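Long-range contact in glycoside transferase (Listeria monocytogenes, PDB 6R2M), which is probably an extracellular glycoside hydrolase acting on exopolysaccharide: residues A99-Y111 / Y122-K134. Residues are numbered along the deposited sequence; the frame is centred on the assembly and turned at random.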
loop_
_atom_site.group_PDB
_atom_site.type_symbol
_atom_site.label_atom_id
_atom_site.label_comp_id
_atom_site.label_asym_id
_atom_site.label_seq_id
_atom_site.Cartn_x
_atom_site.Cartn_y
_atom_site.Cartn_z
ATOM N N ALA A 99 -5.686 -6.623 8.297
ATOM C CA ALA A 99 -6.067 -5.362 7.661
ATOM C C ALA A 99 -6.163 -5.668 6.180
ATOM O O ALA A 99 -5.184 -6.154 5.602
ATOM C CB ALA A 99 -5.042 -4.250 7.929
ATOM N N ILE A 100 -7.331 -5.440 5.563
ATOM C CA ILE A 100 -7.511 -5.972 4.209
ATOM C C ILE A 100 -6.487 -5.394 3.245
ATOM O O ILE A 100 -6.048 -6.088 2.325
ATOM C CB ILE A 100 -8.943 -5.772 3.672
ATOM C CG1 ILE A 100 -9.317 -4.285 3.533
ATOM C CG2 ILE A 100 -9.935 -6.585 4.485
ATOM C CD1 ILE A 100 -10.731 -4.066 2.944
ATOM N N VAL A 101 -6.068 -4.142 3.448
ATOM C CA VAL A 101 -5.111 -3.522 2.533
ATOM C C VAL A 101 -3.809 -4.314 2.516
ATOM O O VAL A 101 -3.171 -4.463 1.463
ATOM C CB VAL A 101 -4.895 -2.036 2.905
ATOM C CG1 VAL A 101 -4.344 -1.857 4.354
ATOM C CG2 VAL A 101 -4.040 -1.316 1.863
ATOM N N ASP A 102 -3.411 -4.859 3.671
ATOM C CA ASP A 102 -2.178 -5.633 3.764
ATOM C C ASP A 102 -2.346 -7.034 3.191
ATOM O O ASP A 102 -1.394 -7.575 2.602
ATOM C CB ASP A 102 -1.698 -5.683 5.220
ATOM C CG ASP A 102 -1.391 -4.289 5.772
ATOM O OD1 ASP A 102 -0.958 -3.419 4.985
ATOM O OD2 ASP A 102 -1.599 -4.043 6.983
ATOM N N ASP A 103 -3.543 -7.631 3.332
ATOM C CA ASP A 103 -3.807 -8.910 2.683
ATOM C C ASP A 103 -3.734 -8.761 1.176
ATOM O O ASP A 103 -3.129 -9.589 0.494
ATOM C CB ASP A 103 -5.193 -9.449 3.035
ATOM C CG ASP A 103 -5.391 -9.699 4.505
ATOM O OD1 ASP A 103 -4.429 -9.594 5.297
ATOM O OD2 ASP A 103 -6.549 -10.024 4.855
ATOM N N PHE A 104 -4.374 -7.704 0.651
ATOM C CA PHE A 104 -4.385 -7.426 -0.786
ATOM C C PHE A 104 -2.968 -7.284 -1.323
ATOM O O PHE A 104 -2.627 -7.826 -2.381
ATOM C CB PHE A 104 -5.169 -6.138 -1.074
ATOM C CG PHE A 104 -6.655 -6.237 -0.866
ATOM C CD1 PHE A 104 -7.330 -7.453 -0.956
ATOM C CD2 PHE A 104 -7.376 -5.081 -0.578
ATOM C CE1 PHE A 104 -8.707 -7.503 -0.764
ATOM C CE2 PHE A 104 -8.734 -5.122 -0.388
ATOM C CZ PHE A 104 -9.407 -6.345 -0.486
ATOM N N ARG A 105 -2.130 -6.540 -0.609
ATOM C CA ARG A 105 -0.763 -6.318 -1.068
ATOM C C ARG A 105 0.023 -7.622 -1.097
ATOM O O ARG A 105 0.722 -7.910 -2.069
ATOM C CB ARG A 105 -0.065 -5.299 -0.168
ATOM C CG ARG A 105 1.329 -4.968 -0.681
ATOM C CD ARG A 105 2.055 -4.030 0.270
ATOM N NE ARG A 105 1.332 -2.767 0.438
ATOM C CZ ARG A 105 0.624 -2.439 1.510
ATOM N NH1 ARG A 105 0.492 -3.281 2.535
ATOM N NH2 ARG A 105 0.028 -1.254 1.557
ATOM N N ILE A 106 -0.101 -8.436 -0.049
ATOM C CA ILE A 106 0.673 -9.669 0.039
ATOM C C ILE A 106 0.218 -10.660 -1.025
ATOM O O ILE A 106 1.044 -11.292 -1.693
ATOM C CB ILE A 106 0.563 -10.251 1.461
ATOM C CG1 ILE A 106 1.459 -9.430 2.404
ATOM C CG2 ILE A 106 0.981 -11.723 1.502
ATOM C CD1 ILE A 106 1.156 -9.599 3.899
ATOM N N THR A 107 -1.104 -10.830 -1.183
ATOM C CA THR A 107 -1.584 -11.790 -2.168
ATOM C C THR A 107 -1.253 -11.333 -3.577
ATOM O O THR A 107 -0.881 -12.157 -4.414
ATOM C CB THR A 107 -3.088 -12.034 -2.028
ATOM O OG1 THR A 107 -3.815 -10.799 -2.146
ATOM C CG2 THR A 107 -3.382 -12.677 -0.687
ATOM N N GLU A 108 -1.320 -10.020 -3.846
ATOM C CA GLU A 108 -0.884 -9.524 -5.147
ATOM C C GLU A 108 0.581 -9.855 -5.397
ATOM O O GLU A 108 0.946 -10.295 -6.487
ATOM C CB GLU A 108 -1.109 -8.016 -5.249
ATOM C CG GLU A 108 -2.523 -7.665 -5.662
ATOM C CD GLU A 108 -2.844 -8.171 -7.060
ATOM O OE1 GLU A 108 -2.225 -7.681 -8.026
ATOM O OE2 GLU A 108 -3.697 -9.066 -7.190
ATOM N N ALA A 109 1.429 -9.681 -4.386
ATOM C CA ALA A 109 2.841 -9.984 -4.549
ATOM C C ALA A 109 3.052 -11.468 -4.820
ATOM O O ALA A 109 3.865 -11.843 -5.672
ATOM C CB ALA A 109 3.603 -9.527 -3.306
ATOM N N LEU A 110 2.292 -12.325 -4.134
ATOM C CA LEU A 110 2.398 -13.761 -4.351
ATOM C C LEU A 110 1.968 -14.156 -5.754
ATOM O O LEU A 110 2.601 -15.021 -6.376
ATOM C CB LEU A 110 1.560 -14.501 -3.314
ATOM C CG LEU A 110 2.171 -14.559 -1.904
ATOM C CD1 LEU A 110 1.097 -15.000 -0.949
ATOM C CD2 LEU A 110 3.362 -15.505 -1.828
ATOM N N TYR A 111 0.880 -13.568 -6.256
ATOM C CA TYR A 111 0.454 -13.875 -7.620
ATOM C C TYR A 111 1.529 -13.476 -8.619
ATOM O O TYR A 111 1.853 -14.236 -9.541
ATOM C CB TYR A 111 -0.859 -13.162 -7.942
ATOM C CG TYR A 111 -2.095 -13.788 -7.344
ATOM C CD1 TYR A 111 -2.407 -15.122 -7.556
ATOM C CD2 TYR A 111 -2.958 -13.028 -6.580
ATOM C CE1 TYR A 111 -3.546 -15.675 -7.017
ATOM C CE2 TYR A 111 -4.096 -13.571 -6.029
ATOM C CZ TYR A 111 -4.383 -14.892 -6.259
ATOM O OH TYR A 111 -5.528 -15.431 -5.715
ATOM N N TYR A 122 3.027 -20.350 -4.909
ATOM C CA TYR A 122 2.709 -18.995 -4.455
ATOM C C TYR A 122 1.297 -18.599 -4.882
ATOM O O TYR A 122 0.575 -17.916 -4.150
ATOM C CB TYR A 122 3.717 -17.981 -5.014
ATOM C CG TYR A 122 5.121 -18.052 -4.447
ATOM C CD1 TYR A 122 5.379 -18.575 -3.183
ATOM C CD2 TYR A 122 6.191 -17.571 -5.187
ATOM C CE1 TYR A 122 6.682 -18.617 -2.680
ATOM C CE2 TYR A 122 7.473 -17.606 -4.701
ATOM C CZ TYR A 122 7.718 -18.123 -3.453
ATOM O OH TYR A 122 9.012 -18.161 -2.999
ATOM N N LYS A 123 0.889 -19.016 -6.067
ATOM C CA LYS A 123 -0.455 -18.636 -6.557
ATOM C C LYS A 123 -1.512 -19.338 -5.709
ATOM O O LYS A 123 -2.479 -18.737 -5.402
ATOM C CB LYS A 123 -0.641 -19.086 -8.013
ATOM C CG LYS A 123 -2.018 -18.857 -8.629
ATOM C CD LYS A 123 -1.945 -19.017 -10.107
ATOM C CE LYS A 123 -3.000 -18.255 -10.881
ATOM N NZ LYS A 123 -4.299 -18.905 -10.602
ATOM N N LYS A 124 -1.270 -20.607 -5.400
ATOM C CA LYS A 124 -2.265 -21.335 -4.620
ATOM C C LYS A 124 -2.331 -20.820 -3.192
ATOM O O LYS A 124 -3.415 -20.806 -2.589
ATOM C CB LYS A 124 -1.975 -22.840 -4.633
ATOM C CG LYS A 124 -1.764 -23.429 -6.022
ATOM C CD LYS A 124 -2.800 -22.959 -7.025
ATOM C CE LYS A 124 -2.541 -23.562 -8.415
ATOM N NZ LYS A 124 -3.695 -23.340 -9.352
ATOM N N MET A 125 -1.190 -20.383 -2.655
ATOM C CA MET A 125 -1.171 -19.746 -1.344
ATOM C C MET A 125 -1.995 -18.468 -1.351
ATOM O O MET A 125 -2.795 -18.232 -0.440
ATOM C CB MET A 125 0.274 -19.459 -0.931
ATOM C CG MET A 125 0.408 -18.763 0.398
ATOM S SD MET A 125 2.171 -18.560 0.798
ATOM C CE MET A 125 2.095 -17.554 2.263
ATOM N N ALA A 126 -1.829 -17.642 -2.387
ATOM C CA ALA A 126 -2.585 -16.397 -2.468
ATOM C C ALA A 126 -4.078 -16.662 -2.632
ATOM O O ALA A 126 -4.902 -15.955 -2.031
ATOM C CB ALA A 126 -2.051 -15.540 -3.610
ATOM N N ASP A 127 -4.440 -17.682 -3.430
ATOM C CA ASP A 127 -5.848 -18.061 -3.589
ATOM C C ASP A 127 -6.487 -18.314 -2.231
ATOM O O ASP A 127 -7.611 -17.865 -1.957
ATOM C CB ASP A 127 -5.991 -19.339 -4.436
ATOM C CG ASP A 127 -5.774 -19.138 -5.940
ATOM O OD1 ASP A 127 -5.723 -18.005 -6.446
ATOM O OD2 ASP A 127 -5.673 -20.184 -6.639
ATOM N N LYS A 128 -5.784 -19.066 -1.383
ATOM C CA LYS A 128 -6.345 -19.503 -0.107
ATOM C C LYS A 128 -6.508 -18.320 0.828
ATOM O O LYS A 128 -7.561 -18.151 1.459
ATOM C CB LYS A 128 -5.450 -20.570 0.538
ATOM C CG LYS A 128 -5.204 -21.820 -0.283
ATOM C CD LYS A 128 -6.263 -22.031 -1.337
ATOM C CE LYS A 128 -5.818 -23.040 -2.368
ATOM N NZ LYS A 128 -5.259 -22.465 -3.557
ATOM N N ILE A 129 -5.477 -17.478 0.914
ATOM C CA ILE A 129 -5.544 -16.314 1.792
ATOM C C ILE A 129 -6.624 -15.354 1.312
ATOM O O ILE A 129 -7.460 -14.885 2.093
ATOM C CB ILE A 129 -4.172 -15.623 1.873
ATOM C CG1 ILE A 129 -3.175 -16.507 2.612
ATOM C CG2 ILE A 129 -4.279 -14.282 2.600
ATOM C CD1 ILE A 129 -1.739 -16.052 2.429
ATOM N N LEU A 130 -6.622 -15.042 0.015
ATOM C CA LEU A 130 -7.504 -13.988 -0.478
ATOM C C LEU A 130 -8.964 -14.424 -0.443
ATOM O O LEU A 130 -9.852 -13.611 -0.160
ATOM C CB LEU A 130 -7.076 -13.570 -1.888
ATOM C CG LEU A 130 -7.766 -12.363 -2.520
ATOM C CD1 LEU A 130 -7.673 -11.173 -1.606
ATOM C CD2 LEU A 130 -7.145 -12.068 -3.868
ATOM N N ALA A 131 -9.232 -15.702 -0.719
ATOM C CA ALA A 131 -10.599 -16.190 -0.581
ATOM C C ALA A 131 -11.077 -16.046 0.853
ATOM O O ALA A 131 -12.225 -15.643 1.105
ATOM C CB ALA A 131 -10.683 -17.645 -1.052
ATOM N N ASN A 132 -10.196 -16.327 1.809
ATOM C CA ASN A 132 -10.544 -16.157 3.215
ATOM C C ASN A 132 -10.785 -14.689 3.559
ATOM O O ASN A 132 -11.704 -14.372 4.323
ATOM C CB ASN A 132 -9.431 -16.757 4.072
ATOM C CG ASN A 132 -9.815 -16.893 5.506
ATOM O OD1 ASN A 132 -10.687 -17.684 5.852
ATOM N ND2 ASN A 132 -9.150 -16.127 6.371
ATOM N N THR A 133 -9.972 -13.777 3.015
ATOM C CA THR A 133 -10.189 -12.355 3.258
ATOM C C THR A 133 -11.538 -11.894 2.716
ATOM O O THR A 133 -12.275 -11.151 3.378
ATOM C CB THR A 133 -9.063 -11.545 2.620
ATOM O OG1 THR A 133 -7.832 -11.837 3.283
ATOM C CG2 THR A 133 -9.366 -10.051 2.709
ATOM N N LYS A 134 -11.864 -12.305 1.493
ATOM C CA LYS A 134 -13.154 -11.955 0.905
ATOM C C LYS A 134 -14.313 -12.497 1.730
ATOM O O LYS A 134 -15.351 -11.832 1.874
ATOM C CB LYS A 134 -13.220 -12.482 -0.525
ATOM C CG LYS A 134 -14.584 -12.341 -1.196
ATOM C CD LYS A 134 -14.535 -12.947 -2.594
ATOM C CE LYS A 134 -15.910 -13.235 -3.160
ATOM N NZ LYS A 134 -15.760 -13.900 -4.481
#
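Tyr-111 OH donates to Asp-127 OD1 over 2.7 Å, using the anti lone pair of that oxygen, and the carboxylate oxygen lies in the plane of the phenol ring. A second side-chain hydrogen bond pins the helices together near the other end of the contact: Thr-133 OG1 donates to Asp-103 OD2, also at 2.7 Å, but reaches it from above the carboxylate plane, 38° out of it; Asn-98 ND2, from just ahead of the helix, also hydrogen-bonds that oxygen. The Thr-133 hydroxyl stands anti to its carbonyl carbon, which turns CG2 toward Ile-100 CG2.

The segments are consecutive helices joined by a short connection, an antiparallel alpha-hairpin whose axes approach to 8.2 Å at 155°. The backbones come closest at Ala-126, whose CA lies 4.7 Å from Thr-107 CA, consistent with its small side chain. Helix 66-79 packs beside Ile-106 and Met-125, whereas helix 165-170 meets Phe-104 and Tyr-111.

Among the apolar contacts, Tyr-111 acts as a knob in a hole made by Lys-123, Ala-126, Asp-127 and Leu-130. The Ala-126 methyl forms a CH-pi contact over the centre of its ring, with CB 3.6 Å from the centroid and 12° off the normal. Lys-123 CG comes in at the ring edge. The two Leu-130 methyls part company: CD1 abuts the edge of the Phe-104 ring, 3.8 Å from CD1 of that ring, while CD2 rests at the edge of the Tyr-111 ring, near CE2. Thr-107 turns CG2 to Ile-129 CG2. Nearer the turn, Leu-110 splits its methyls, CD2 close to Tyr-122 CD1 and CD1 close to Met-125 CG and SD; the Tyr-122 hydroxyl hydrogen-bonds Gln-70 OE1.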